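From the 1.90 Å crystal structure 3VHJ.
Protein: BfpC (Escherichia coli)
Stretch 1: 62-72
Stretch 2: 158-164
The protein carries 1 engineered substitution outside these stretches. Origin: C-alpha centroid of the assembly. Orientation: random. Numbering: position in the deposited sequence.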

ATOM      1  N   ASP A  62       4.149  -6.044   9.603  1.00 19.10           N
ATOM      2  CA  ASP A  62       5.396  -6.716   9.957  1.00 20.01           C
ATOM      3  C   ASP A  62       6.129  -5.873  10.988  1.00 19.22           C
ATOM      4  O   ASP A  62       6.721  -4.852  10.650  1.00 19.09           O
ATOM      5  CB  ASP A  62       6.285  -6.880   8.727  1.00 20.97           C
ATOM      6  CG  ASP A  62       7.593  -7.593   9.043  1.00 23.15           C
ATOM      7  OD1 ASP A  62       7.849  -7.895  10.231  1.00 21.87           O
ATOM      8  OD2 ASP A  62       8.363  -7.849   8.098  1.00 23.39           O
ATOM      9  N   LYS A  63       6.089  -6.297  12.244  1.00 19.82           N
ATOM     10  CA  LYS A  63       6.758  -5.557  13.307  1.00 21.39           C
ATOM     11  C   LYS A  63       8.257  -5.389  13.077  1.00 21.55           C
ATOM     12  O   LYS A  63       8.868  -4.483  13.632  1.00 21.58           O
ATOM     13  CB  LYS A  63       6.538  -6.245  14.655  1.00 25.35           C
ATOM     14  CG  LYS A  63       5.096  -6.228  15.135  1.00 30.04           C
ATOM     15  CD  LYS A  63       4.984  -6.822  16.529  1.00 36.06           C
ATOM     16  CE  LYS A  63       3.552  -6.819  17.029  1.00 36.12           C
ATOM     17  NZ  LYS A  63       3.493  -7.319  18.433  1.00 42.55           N
ATOM     18  N   ASN A  64       8.854  -6.259  12.270  1.00 21.06           N
ATOM     19  CA  ASN A  64      10.288  -6.164  12.027  1.00 22.70           C
ATOM     20  C   ASN A  64      10.695  -4.941  11.223  1.00 22.64           C
ATOM     21  O   ASN A  64      11.864  -4.557  11.229  1.00 21.69           O
ATOM     22  CB  ASN A  64      10.809  -7.430  11.348  1.00 25.65           C
ATOM     23  CG  ASN A  64      10.810  -8.627  12.280  1.00 28.19           C
ATOM     24  OD1 ASN A  64      11.025  -8.488  13.484  1.00 30.07           O
ATOM     25  ND2 ASN A  64      10.586  -9.810  11.726  1.00 30.47           N
ATOM     26  N   ILE A  65       9.741  -4.328  10.526  1.00 21.30           N
ATOM     27  CA  ILE A  65      10.055  -3.137   9.759  1.00 19.54           C
ATOM     28  C   ILE A  65       9.375  -1.901  10.352  1.00 19.79           C
ATOM     29  O   ILE A  65       9.157  -0.908   9.664  1.00 19.70           O
ATOM     30  CB  ILE A  65       9.696  -3.296   8.250  1.00 20.22           C
ATOM     31  CG1 ILE A  65       8.188  -3.455   8.061  1.00 18.18           C
ATOM     32  CG2 ILE A  65      10.421  -4.522   7.672  1.00 18.72           C
ATOM     33  CD1 ILE A  65       7.780  -3.504   6.597  1.00 17.22           C
ATOM     34  N   GLY A  66       9.035  -1.978  11.640  1.00 20.12           N
ATOM     35  CA  GLY A  66       8.451  -0.836  12.324  1.00 18.27           C
ATOM     36  C   GLY A  66       6.949  -0.744  12.497  1.00 17.01           C
ATOM     37  O   GLY A  66       6.465   0.203  13.116  1.00 16.34           O
ATOM     38  N   HIS A  67       6.204  -1.703  11.963  1.00 17.56           N
ATOM     39  CA  HIS A  67       4.748  -1.662  12.095  1.00 18.52           C
ATOM     40  C   HIS A  67       4.321  -1.833  13.544  1.00 19.13           C
ATOM     41  O   HIS A  67       4.894  -2.628  14.274  1.00 19.36           O
ATOM     42  CB  HIS A  67       4.114  -2.738  11.214  1.00 15.88           C
ATOM     43  CG  HIS A  67       4.241  -2.449   9.750  1.00 15.32           C
ATOM     44  ND1 HIS A  67       4.169  -3.431   8.787  1.00 15.51           N
ATOM     45  CD2 HIS A  67       4.415  -1.282   9.088  1.00 14.39           C
ATOM     46  CE1 HIS A  67       4.294  -2.880   7.592  1.00 16.01           C
ATOM     47  NE2 HIS A  67       4.444  -1.577   7.746  1.00 14.60           N
ATOM     48  N   LYS A  68       3.314  -1.068  13.954  1.00 19.30           N
ATOM     49  CA  LYS A  68       2.816  -1.123  15.323  1.00 22.09           C
ATOM     50  C   LYS A  68       1.326  -0.809  15.334  1.00 21.90           C
ATOM     51  O   LYS A  68       0.819  -0.135  14.437  1.00 19.47           O
ATOM     52  CB  LYS A  68       3.547  -0.101  16.203  1.00 25.65           C
ATOM     53  CG  LYS A  68       4.980  -0.471  16.576  1.00 30.72           C
ATOM     54  CD  LYS A  68       5.715   0.707  17.227  1.00 33.44           C
ATOM     55  CE  LYS A  68       5.022   1.208  18.493  1.00 34.80           C
ATOM     56  NZ  LYS A  68       5.114   0.244  19.624  1.00 35.19           N
ATOM     57  N   ARG A  69       0.633  -1.308  16.352  1.00 22.47           N
ATOM     58  CA  ARG A  69      -0.794  -1.063  16.496  1.00 23.74           C
ATOM     59  C   ARG A  69      -1.032   0.448  16.479  1.00 22.53           C
ATOM     60  O   ARG A  69      -0.220   1.215  16.996  1.00 23.20           O
ATOM     61  CB  ARG A  69      -1.293  -1.651  17.824  1.00 26.66           C
ATOM     62  CG  ARG A  69      -2.786  -1.498  18.042  1.00 34.09           C
ATOM     63  CD  ARG A  69      -3.214  -1.886  19.458  1.00 40.10           C
ATOM     64  NE  ARG A  69      -4.624  -1.559  19.693  1.00 46.65           N
ATOM     65  CZ  ARG A  69      -5.655  -2.215  19.160  1.00 47.27           C
ATOM     66  NH1 ARG A  69      -5.452  -3.250  18.359  1.00 48.45           N
ATOM     67  NH2 ARG A  69      -6.894  -1.824  19.420  1.00 49.29           N
ATOM     68  N   GLY A  70      -2.132   0.875  15.869  1.00 23.00           N
ATOM     69  CA  GLY A  70      -2.452   2.290  15.832  1.00 21.75           C
ATOM     70  C   GLY A  70      -1.985   3.081  14.623  1.00 21.26           C
ATOM     71  O   GLY A  70      -2.426   4.210  14.424  1.00 19.52           O
ATOM     72  N   GLN A  71      -1.095   2.519  13.812  1.00 19.30           N
ATOM     73  CA  GLN A  71      -0.627   3.251  12.638  1.00 19.50           C
ATOM     74  C   GLN A  71      -1.666   3.176  11.535  1.00 17.86           C
ATOM     75  O   GLN A  71      -2.254   2.120  11.296  1.00 17.98           O
ATOM     76  CB  GLN A  71       0.689   2.672  12.108  1.00 17.31           C
ATOM     77  CG  GLN A  71       1.849   2.774  13.068  1.00 18.10           C
ATOM     78  CD  GLN A  71       3.042   1.965  12.607  1.00 18.53           C
ATOM     79  OE1 GLN A  71       2.901   1.029  11.822  1.00 17.45           O
ATOM     80  NE2 GLN A  71       4.222   2.307  13.109  1.00 17.23           N
ATOM     81  N   VAL A  72      -1.902   4.304  10.876  1.00 17.47           N
ATOM     82  CA  VAL A  72      -2.847   4.349   9.767  1.00 18.28           C
ATOM     83  C   VAL A  72      -2.121   3.812   8.542  1.00 17.86           C
ATOM     84  O   VAL A  72      -1.010   4.253   8.239  1.00 17.32           O
ATOM     85  CB  VAL A  72      -3.292   5.795   9.457  1.00 20.41           C
ATOM     86  CG1 VAL A  72      -4.258   5.800   8.275  1.00 19.81           C
ATOM     87  CG2 VAL A  72      -3.931   6.421  10.694  1.00 22.68           C
ATOM     88  N   GLY A 158      -8.062   7.022   7.074  1.00 28.93           N
ATOM     89  CA  GLY A 158      -7.578   5.668   6.897  1.00 26.63           C
ATOM     90  C   GLY A 158      -7.963   4.755   8.042  1.00 26.66           C
ATOM     91  O   GLY A 158      -8.608   5.180   9.001  1.00 26.86           O
ATOM     92  N   LYS A 159      -7.570   3.491   7.934  1.00 24.98           N
ATOM     93  CA  LYS A 159      -7.855   2.501   8.961  1.00 25.58           C
ATOM     94  C   LYS A 159      -6.533   2.189   9.653  1.00 24.81           C
ATOM     95  O   LYS A 159      -5.496   2.055   9.000  1.00 22.10           O
ATOM     96  CB  LYS A 159      -8.428   1.228   8.333  1.00 27.27           C
ATOM     97  CG  LYS A 159      -9.705   1.431   7.518  1.00 32.38           C
ATOM     98  CD  LYS A 159     -10.883   1.835   8.395  1.00 34.15           C
ATOM     99  CE  LYS A 159     -11.248   0.736   9.392  1.00 36.84           C
ATOM    100  NZ  LYS A 159     -11.655  -0.529   8.713  1.00 38.19           N
ATOM    101  N   LYS A 160      -6.571   2.081  10.973  1.00 22.44           N
ATOM    102  CA  LYS A 160      -5.370   1.808  11.744  1.00 22.83           C
ATOM    103  C   LYS A 160      -5.095   0.324  11.941  1.00 20.85           C
ATOM    104  O   LYS A 160      -6.010  -0.504  11.933  1.00 20.83           O
ATOM    105  CB  LYS A 160      -5.472   2.473  13.118  1.00 24.00           C
ATOM    106  CG  LYS A 160      -5.571   3.989  13.094  1.00 27.75           C
ATOM    107  CD  LYS A 160      -5.721   4.525  14.514  1.00 30.94           C
ATOM    108  CE  LYS A 160      -5.689   6.043  14.550  1.00 33.26           C
ATOM    109  NZ  LYS A 160      -6.794   6.625  13.746  1.00 38.16           N
ATOM    110  N   LEU A 161      -3.822  -0.011  12.120  1.00 20.45           N
ATOM    111  CA  LEU A 161      -3.440  -1.392  12.360  1.00 19.75           C
ATOM    112  C   LEU A 161      -3.969  -1.785  13.737  1.00 22.50           C
ATOM    113  O   LEU A 161      -3.876  -1.008  14.689  1.00 20.57           O
ATOM    114  CB  LEU A 161      -1.916  -1.542  12.340  1.00 18.77           C
ATOM    115  CG  LEU A 161      -1.234  -1.403  10.975  1.00 17.94           C
ATOM    116  CD1 LEU A 161       0.280  -1.585  11.120  1.00 18.10           C
ATOM    117  CD2 LEU A 161      -1.795  -2.450  10.033  1.00 17.07           C
ATOM    118  N   LYS A 162      -4.548  -2.976  13.828  1.00 23.44           N
ATOM    119  CA  LYS A 162      -5.070  -3.488  15.089  1.00 26.73           C
ATOM    120  C   LYS A 162      -4.170  -4.658  15.452  1.00 28.20           C
ATOM    121  O   LYS A 162      -3.470  -5.189  14.593  1.00 27.43           O
ATOM    122  CB  LYS A 162      -6.522  -3.951  14.919  1.00 27.47           C
ATOM    123  CG  LYS A 162      -7.466  -2.829  14.481  1.00 29.99           C
ATOM    124  CD  LYS A 162      -8.861  -3.328  14.130  1.00 35.39           C
ATOM    125  CE  LYS A 162      -9.689  -3.664  15.366  1.00 39.07           C
ATOM    126  NZ  LYS A 162      -9.139  -4.809  16.138  1.00 42.69           N
ATOM    127  N   GLU A 163      -4.180  -5.067  16.714  1.00 30.32           N
ATOM    128  CA  GLU A 163      -3.320  -6.165  17.124  1.00 34.88           C
ATOM    129  C   GLU A 163      -4.086  -7.356  17.689  1.00 37.87           C
ATOM    130  O   GLU A 163      -5.138  -7.192  18.306  1.00 37.12           O
ATOM    131  CB  GLU A 163      -2.300  -5.647  18.138  1.00 35.86           C
ATOM    132  CG  GLU A 163      -1.249  -6.654  18.565  1.00 39.21           C
ATOM    133  CD  GLU A 163       0.022  -5.977  19.043  1.00 40.89           C
ATOM    134  OE1 GLU A 163      -0.076  -4.911  19.688  1.00 41.98           O
ATOM    135  OE2 GLU A 163       1.119  -6.511  18.780  1.00 41.57           O
ATOM    136  N   LYS A 164      -3.541  -8.550  17.455  1.00 41.71           N
ATOM    137  CA  LYS A 164      -4.108  -9.819  17.913  1.00 45.61           C
ATOM    138  C   LYS A 164      -5.140 -10.370  16.941  1.00 47.61           C
ATOM    139  O   LYS A 164      -4.846 -11.407  16.310  1.00 49.16           O
ATOM    140  CB  LYS A 164      -4.739  -9.660  19.299  1.00 46.42           C
ATOM    141  CG  LYS A 164      -3.761  -9.212  20.373  1.00 47.97           C
ATOM    142  CD  LYS A 164      -4.464  -8.863  21.684  1.00 50.21           C
ATOM    143  CE  LYS A 164      -5.164 -10.065  22.304  1.00 50.37           C
ATOM    144  NZ  LYS A 164      -6.317 -10.534  21.490  1.00 51.58           N
TER
HETATM  145  O   HOH W   1       2.211  -3.046  17.988  1.00 28.97           O

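Gly 158 opens the contact by packing its CA 3.6 Å from Val 72 CG1; an ideal CB here would lie 2.4 Å from that methyl, so the valine occupies space that any side chain would need. Lys 159 points its CA-to-CB bond away and contributes backbone instead, its O accepting a CA-H...O contact from Val 72 CA at 3.6 Å. Lys 160 forms a single beta bridge with Val 72, the CA atoms 4.1 Å apart, while its CG meets Val 72 CG2 at 3.8 Å.

Leu 161 anchors the pairing through both backbone polar atoms. Its N donates to Gln 71 O (2.8 Å, 153° at the hydrogen), and its O accepts from Gly 70 N (2.8 Å, a nearly linear 178°). Gly 70 and Gln 71 both belong to the type II turn from Lys 68 to Gln 71, so both bonds tie the turn directly to stretch 2. Leu 161 CD1 packs 3.7 Å from Lys 68 O and 4.0 Å from His 67 CB.

Arg 69 NH1 approaches Lys 162 CB to 3.7 Å. Glu 163 points toward stretch 1, and its OE2 forms a salt bridge with Lys 63 NZ at 2.5 Å, reached by an extended lysine chain. Arg 69 NH1 and Glu 163 N, 2.8 Å apart, are both donors and form no hydrogen bond.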